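Local atomic coordinates of polyisoprenyl-teichoic acid--peptidoglycan teichoic acid transferase TagV (PDB entry 6UF3), a protein that belongs to the LytR-CpsA-Psr family of bacterial cell-envelope proteins and comes from Bacillus subtilis. Residues 74-77 with 78-82; 158-161 with 162-165. All coordinates share one frame; numbering follows the deposited sequence.

Contact 1. Residues 74-77 with 78-82; sequences DETV and ETVEN
Asp74 meets Glu78 through the backbone: its O accepts Glu78 N at 3.0 Å, and the CB of Glu78 sits against the same oxygen. One residue on, Glu75 O takes two donors, Thr79 N at 2.9 Å and Thr79 OG1 at 2.8 Å, which reach it from opposite faces of the carbonyl plane, the hydroxyl lying 36° out of that plane. The Thr79 hydroxyl can turn back on this oxygen because OG1 lies beside its own backbone N (chi1 -62°); OG1 is also hydrogen-bonded to Ala54 N, which joins the helix to a loop. The Glu75 chain, bent at chi2 (65°), brings OE2 to 3.4 Å from Thr79 OG1 at a poor angle for bonding, while its OE1 stands 4.4 Å from Glu78 OE1, two like charges probably in mild repulsion. The backbone bonds follow the i to i+4 pattern of an alpha helix, here the amphipathic helix 72-84, whose Thr76, Val77 and Val80 side chains lie on Leu9 of strand 6-13. Thr76 O accepts Val80 N, and CG2 of Val80 leans on that oxygen at 3.3 Å. Val77 O in turn accepts Glu81 N; Glu81 CG rests against this carbonyl oxygen, its carboxylate carbon CD lies 4.0 Å from Val77 CG1, and its OE2 bonds to Ile88 N beyond the helix end.

Contact 2. Residues 158-161 with 162-165; sequences FGRN and DRQK
Gly159 O receives the Arg163 backbone N at 3.0 Å and also lies under the guanidinium of the same arginine, 3.5 Å from its plane and over its centre. These are the first two turns of helix 158-177, an alpha helix of the LytR-CpsA-Psr family region, and the i to i+4 bonds continue with Phe158 O to Asp162 N, Arg160 O to Gln164 N and Asn161 O to Lys165 N. The Arg163 chain bends at chi3 (-103°), folding the guanidinium back along the preceding turn, where NH2 packs 3.5 Å from Gly159 C. Its NH1 is bonded to Tyr146 O and Met149 O, backbone carbonyls at the end of helix 140-148 and just beyond it, which probably helps to fix the rotation of the group. Arg160 runs out extended from CG to NE and passes obliquely by: its CG is 3.8 Å from Arg163 NH1, the two guanidinium planes are turned 65° apart, and its own NH1 goes to Arg148 O. Along another side of the helix, Gln164 lays its chain over the Arg160 carbonyl, CG coming within 3.2 Å of Arg160 O. The Asn161 and Gln164 amides are inclined at 43° to each other without bonding, each having outside partners: Asn161 ND2 gives to Asp157 O, and weak bonds join Asn161 OD1 to Ser44 OG and Gln164 OE1 to Ser27 OG. Lys165 keeps its CB 3.6 Å from Asn161 O.

Overall arrangement
From the N terminus the chain first builds strands 6-13, 25-34 and 39-44 of the mixed sheet, then enters helix 72-84, which carries contact 1, and much later helix 158-177, which carries contact 2. Each contact joins consecutive turns of one helix, so neither closes a long loop, and the two follow in series without nesting or crossing. They lie on opposite sides of the chain's centre, their own centres about 21 Å apart and their nearest atoms about 11 Å apart, with no touch. Contact 1 packs on strands 6-13 and 25-34; contact 2 reaches strand 25-34 through a weak bond to Ser27, and strand 39-44, and also ties to the end of helix 140-148.

Contact 1. Residues 74-77 with 78-82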
ATOM      1  N   ASP A  74      -4.316 -11.056   9.095  1.00 26.28           N
ATOM      2  CA  ASP A  74      -4.539 -12.340   8.432  1.00 25.90           C
ATOM      3  C   ASP A  74      -5.796 -12.300   7.571  1.00 25.67           C
ATOM      4  O   ASP A  74      -5.812 -12.814   6.441  1.00 22.33           O
ATOM      5  CB  ASP A  74      -4.659 -13.465   9.469  1.00 26.69           C
ATOM      6  CG  ASP A  74      -3.354 -13.760  10.196  1.00 30.56           C
ATOM      7  OD1 ASP A  74      -2.291 -13.218   9.814  1.00 31.61           O
ATOM      8  OD2 ASP A  74      -3.400 -14.555  11.162  1.00 38.07           O
ATOM      9  N   GLU A  75      -6.869 -11.698   8.093  1.00 20.59           N
ATOM     10  CA  GLU A  75      -8.100 -11.597   7.312  1.00 20.46           C
ATOM     11  C   GLU A  75      -7.921 -10.663   6.120  1.00 21.18           C
ATOM     12  O   GLU A  75      -8.393 -10.962   5.017  1.00 20.93           O
ATOM     13  CB  GLU A  75      -9.255 -11.158   8.219  1.00 21.58           C
ATOM     14  CG  GLU A  75     -10.602 -11.049   7.539  1.00 24.15           C
ATOM     15  CD  GLU A  75     -11.147 -12.375   7.028  1.00 25.21           C
ATOM     16  OE1 GLU A  75     -10.739 -13.437   7.519  1.00 29.82           O
ATOM     17  OE2 GLU A  75     -11.999 -12.352   6.117  1.00 29.12           O
ATOM     18  N   THR A  76      -7.203  -9.547   6.302  1.00 18.60           N
ATOM     19  CA  THR A  76      -6.968  -8.659   5.164  1.00 19.92           C
ATOM     20  C   THR A  76      -6.141  -9.350   4.083  1.00 20.76           C
ATOM     21  O   THR A  76      -6.469  -9.272   2.892  1.00 17.51           O
ATOM     22  CB  THR A  76      -6.258  -7.380   5.619  1.00 18.60           C
ATOM     23  OG1 THR A  76      -7.109  -6.669   6.515  1.00 18.76           O
ATOM     24  CG2 THR A  76      -5.988  -6.488   4.429  1.00 19.07           C
ATOM     25  N   VAL A  77      -5.057 -10.025   4.481  1.00 19.67           N
ATOM     26  CA  VAL A  77      -4.208 -10.727   3.521  1.00 17.84           C
ATOM     27  C   VAL A  77      -5.019 -11.746   2.738  1.00 20.31           C
ATOM     28  O   VAL A  77      -4.946 -11.808   1.505  1.00 20.70           O
ATOM     29  CB  VAL A  77      -3.015 -11.393   4.226  1.00 23.05           C
ATOM     30  CG1 VAL A  77      -2.328 -12.369   3.264  1.00 23.75           C
ATOM     31  CG2 VAL A  77      -2.009 -10.324   4.701  1.00 21.79           C
ATOM     32  N   GLU A  78      -5.813 -12.554   3.434  1.00 18.71           N
ATOM     33  CA  GLU A  78      -6.563 -13.591   2.735  1.00 19.51           C
ATOM     34  C   GLU A  78      -7.658 -12.997   1.856  1.00 19.79           C
ATOM     35  O   GLU A  78      -7.955 -13.528   0.778  1.00 21.50           O
ATOM     36  CB  GLU A  78      -7.161 -14.568   3.746  1.00 22.16           C
ATOM     37  CG  GLU A  78      -7.294 -15.970   3.207  1.00 31.81           C
ATOM     38  CD  GLU A  78      -8.099 -16.881   4.127  1.00 33.98           C
ATOM     39  OE1 GLU A  78      -8.529 -16.420   5.205  1.00 33.90           O
ATOM     40  OE2 GLU A  78      -8.299 -18.056   3.762  1.00 39.88           O
ATOM     41  N   THR A  79      -8.281 -11.903   2.299  1.00 19.10           N
ATOM     42  CA  THR A  79      -9.295 -11.260   1.475  1.00 15.94           C
ATOM     43  C   THR A  79      -8.685 -10.689   0.196  1.00 14.94           C
ATOM     44  O   THR A  79      -9.272 -10.818  -0.886  1.00 18.66           O
ATOM     45  CB  THR A  79     -10.013 -10.175   2.283  1.00 17.05           C
ATOM     46  OG1 THR A  79     -10.677 -10.789   3.394  1.00 18.58           O
ATOM     47  CG2 THR A  79     -11.058  -9.453   1.419  1.00 19.72           C
ATOM     48  N   VAL A  80      -7.486 -10.106   0.295  1.00 16.24           N
ATOM     49  CA  VAL A  80      -6.798  -9.607  -0.894  1.00 18.21           C
ATOM     50  C   VAL A  80      -6.372 -10.758  -1.796  1.00 20.37           C
ATOM     51  O   VAL A  80      -6.492 -10.675  -3.028  1.00 18.35           O
ATOM     52  CB  VAL A  80      -5.605  -8.726  -0.473  1.00 14.70           C
ATOM     53  CG1 VAL A  80      -4.704  -8.423  -1.690  1.00 17.36           C
ATOM     54  CG2 VAL A  80      -6.118  -7.441   0.139  1.00 17.31           C
ATOM     55  N   GLU A  81      -5.859 -11.846  -1.211  1.00 18.76           N
ATOM     56  CA  GLU A  81      -5.521 -13.032  -2.003  1.00 18.19           C
ATOM     57  C   GLU A  81      -6.723 -13.517  -2.815  1.00 21.85           C
ATOM     58  O   GLU A  81      -6.607 -13.829  -4.007  1.00 20.48           O
ATOM     59  CB  GLU A  81      -5.010 -14.152  -1.091  1.00 19.38           C
ATOM     60  CG  GLU A  81      -3.579 -13.921  -0.596  1.00 18.61           C
ATOM     61  CD  GLU A  81      -3.070 -15.020   0.316  1.00 23.15           C
ATOM     62  OE1 GLU A  81      -3.865 -15.591   1.106  1.00 25.32           O
ATOM     63  OE2 GLU A  81      -1.860 -15.331   0.253  1.00 23.60           O
ATOM     64  N   ASN A  82      -7.885 -13.610  -2.176  1.00 20.83           N
ATOM     65  CA  ASN A  82      -9.074 -14.083  -2.876  1.00 21.31           C
ATOM     66  C   ASN A  82      -9.510 -13.102  -3.959  1.00 20.27           C
ATOM     67  O   ASN A  82      -9.944 -13.514  -5.046  1.00 22.07           O
ATOM     68  CB  ASN A  82     -10.204 -14.296  -1.873  1.00 20.80           C
ATOM     69  CG  ASN A  82      -9.977 -15.504  -0.987  1.00 27.82           C
ATOM     70  OD1 ASN A  82      -9.007 -16.243  -1.165  1.00 30.21           O
ATOM     71  ND2 ASN A  82     -10.884 -15.724  -0.033  1.00 27.97           N
TER

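Contact 2. Residues 158-161 with 162-165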
ATOM      1  N   PHE A 158     -10.117   8.275  -4.132  1.00 45.45           N
ATOM      2  CA  PHE A 158      -9.221   8.122  -5.276  1.00 41.10           C
ATOM      3  C   PHE A 158      -7.977   8.995  -5.143  1.00 37.98           C
ATOM      4  O   PHE A 158      -6.856   8.520  -5.355  1.00 38.25           O
ATOM      5  CB  PHE A 158      -9.944   8.436  -6.583  1.00 44.85           C
ATOM      6  CG  PHE A 158      -9.117   8.141  -7.804  1.00 53.72           C
ATOM      7  CD1 PHE A 158      -8.995   6.845  -8.277  1.00 59.37           C
ATOM      8  CD2 PHE A 158      -8.440   9.158  -8.464  1.00 58.90           C
ATOM      9  CE1 PHE A 158      -8.228   6.568  -9.397  1.00 62.63           C
ATOM     10  CE2 PHE A 158      -7.671   8.888  -9.585  1.00 63.37           C
ATOM     11  CZ  PHE A 158      -7.566   7.592 -10.051  1.00 64.19           C
ATOM     12  N   GLY A 159      -8.156  10.276  -4.810  1.00 38.84           N
ATOM     13  CA  GLY A 159      -7.003  11.147  -4.631  1.00 41.00           C
ATOM     14  C   GLY A 159      -6.101  10.696  -3.498  1.00 37.11           C
ATOM     15  O   GLY A 159      -4.871  10.782  -3.592  1.00 36.87           O
ATOM     16  N   ARG A 160      -6.703  10.209  -2.409  1.00 40.28           N
ATOM     17  CA  ARG A 160      -5.938   9.614  -1.318  1.00 41.04           C
ATOM     18  C   ARG A 160      -5.084   8.455  -1.813  1.00 34.11           C
ATOM     19  O   ARG A 160      -3.900   8.363  -1.484  1.00 30.23           O
ATOM     20  CB  ARG A 160      -6.885   9.132  -0.217  1.00 45.68           C
ATOM     21  CG  ARG A 160      -7.025  10.060   0.969  1.00 51.63           C
ATOM     22  CD  ARG A 160      -8.035   9.494   1.962  1.00 59.11           C
ATOM     23  NE  ARG A 160      -8.010  10.186   3.246  1.00 66.96           N
ATOM     24  CZ  ARG A 160      -8.850   9.936   4.247  1.00 71.40           C
ATOM     25  NH1 ARG A 160      -8.756  10.615   5.383  1.00 70.71           N
ATOM     26  NH2 ARG A 160      -9.788   9.008   4.108  1.00 73.91           N
ATOM     27  N   ASN A 161      -5.678   7.549  -2.598  1.00 35.91           N
ATOM     28  CA  ASN A 161      -4.919   6.414  -3.119  1.00 31.19           C
ATOM     29  C   ASN A 161      -3.789   6.883  -4.024  1.00 26.59           C
ATOM     30  O   ASN A 161      -2.694   6.302  -4.019  1.00 28.26           O
ATOM     31  CB  ASN A 161      -5.846   5.464  -3.877  1.00 39.70           C
ATOM     32  CG  ASN A 161      -6.504   4.451  -2.967  1.00 51.16           C
ATOM     33  OD1 ASN A 161      -6.331   3.245  -3.133  1.00 52.59           O
ATOM     34  ND2 ASN A 161      -7.255   4.938  -1.990  1.00 56.23           N
ATOM     35  N   ASP A 162      -4.038   7.938  -4.803  1.00 30.63           N
ATOM     36  CA  ASP A 162      -2.993   8.476  -5.664  1.00 31.06           C
ATOM     37  C   ASP A 162      -1.814   8.968  -4.838  1.00 31.64           C
ATOM     38  O   ASP A 162      -0.658   8.635  -5.123  1.00 29.88           O
ATOM     39  CB  ASP A 162      -3.553   9.600  -6.531  1.00 40.97           C
ATOM     40  CG  ASP A 162      -2.667   9.912  -7.713  1.00 58.40           C
ATOM     41  OD1 ASP A 162      -1.554  10.439  -7.504  1.00 63.75           O
ATOM     42  OD2 ASP A 162      -3.081   9.626  -8.854  1.00 66.50           O
ATOM     43  N   ARG A 163      -2.092   9.755  -3.796  1.00 32.40           N
ATOM     44  CA  ARG A 163      -1.015  10.268  -2.950  1.00 28.55           C
ATOM     45  C   ARG A 163      -0.306   9.156  -2.179  1.00 28.66           C
ATOM     46  O   ARG A 163       0.913   9.231  -1.964  1.00 27.96           O
ATOM     47  CB  ARG A 163      -1.560  11.333  -1.997  1.00 31.39           C
ATOM     48  CG  ARG A 163      -1.840  12.664  -2.685  1.00 32.31           C
ATOM     49  CD  ARG A 163      -2.461  13.679  -1.742  1.00 37.20           C
ATOM     50  NE  ARG A 163      -3.897  13.818  -1.964  1.00 49.84           N
ATOM     51  CZ  ARG A 163      -4.835  13.363  -1.135  1.00 50.42           C
ATOM     52  NH1 ARG A 163      -4.493  12.734  -0.016  1.00 48.61           N
ATOM     53  NH2 ARG A 163      -6.118  13.540  -1.425  1.00 49.11           N
ATOM     54  N   GLN A 164      -1.038   8.122  -1.756  1.00 28.58           N
ATOM     55  CA  GLN A 164      -0.398   6.981  -1.109  1.00 25.62           C
ATOM     56  C   GLN A 164       0.574   6.285  -2.057  1.00 24.75           C
ATOM     57  O   GLN A 164       1.698   5.935  -1.669  1.00 24.10           O
ATOM     58  CB  GLN A 164      -1.462   5.999  -0.603  1.00 26.52           C
ATOM     59  CG  GLN A 164      -2.262   6.524   0.580  1.00 34.00           C
ATOM     60  CD  GLN A 164      -3.616   5.845   0.730  1.00 39.43           C
ATOM     61  OE1 GLN A 164      -3.873   4.792   0.145  1.00 35.77           O
ATOM     62  NE2 GLN A 164      -4.495   6.463   1.504  1.00 45.90           N
ATOM     63  N   LYS A 165       0.157   6.063  -3.307  1.00 25.15           N
ATOM     64  CA  LYS A 165       1.074   5.439  -4.251  1.00 26.08           C
ATOM     65  C   LYS A 165       2.263   6.347  -4.523  1.00 25.36           C
ATOM     66  O   LYS A 165       3.386   5.867  -4.700  1.00 25.25           O
ATOM     67  CB  LYS A 165       0.343   5.079  -5.541  1.00 24.51           C
ATOM     68  CG  LYS A 165      -0.438   3.765  -5.428  1.00 29.30           C
ATOM     69  CD  LYS A 165      -1.037   3.348  -6.762  1.00 29.51           C
ATOM     70  CE  LYS A 165      -2.221   4.238  -7.130  1.00 31.30           C
ATOM     71  NZ  LYS A 165      -2.798   3.893  -8.466  1.00 37.14           N
TER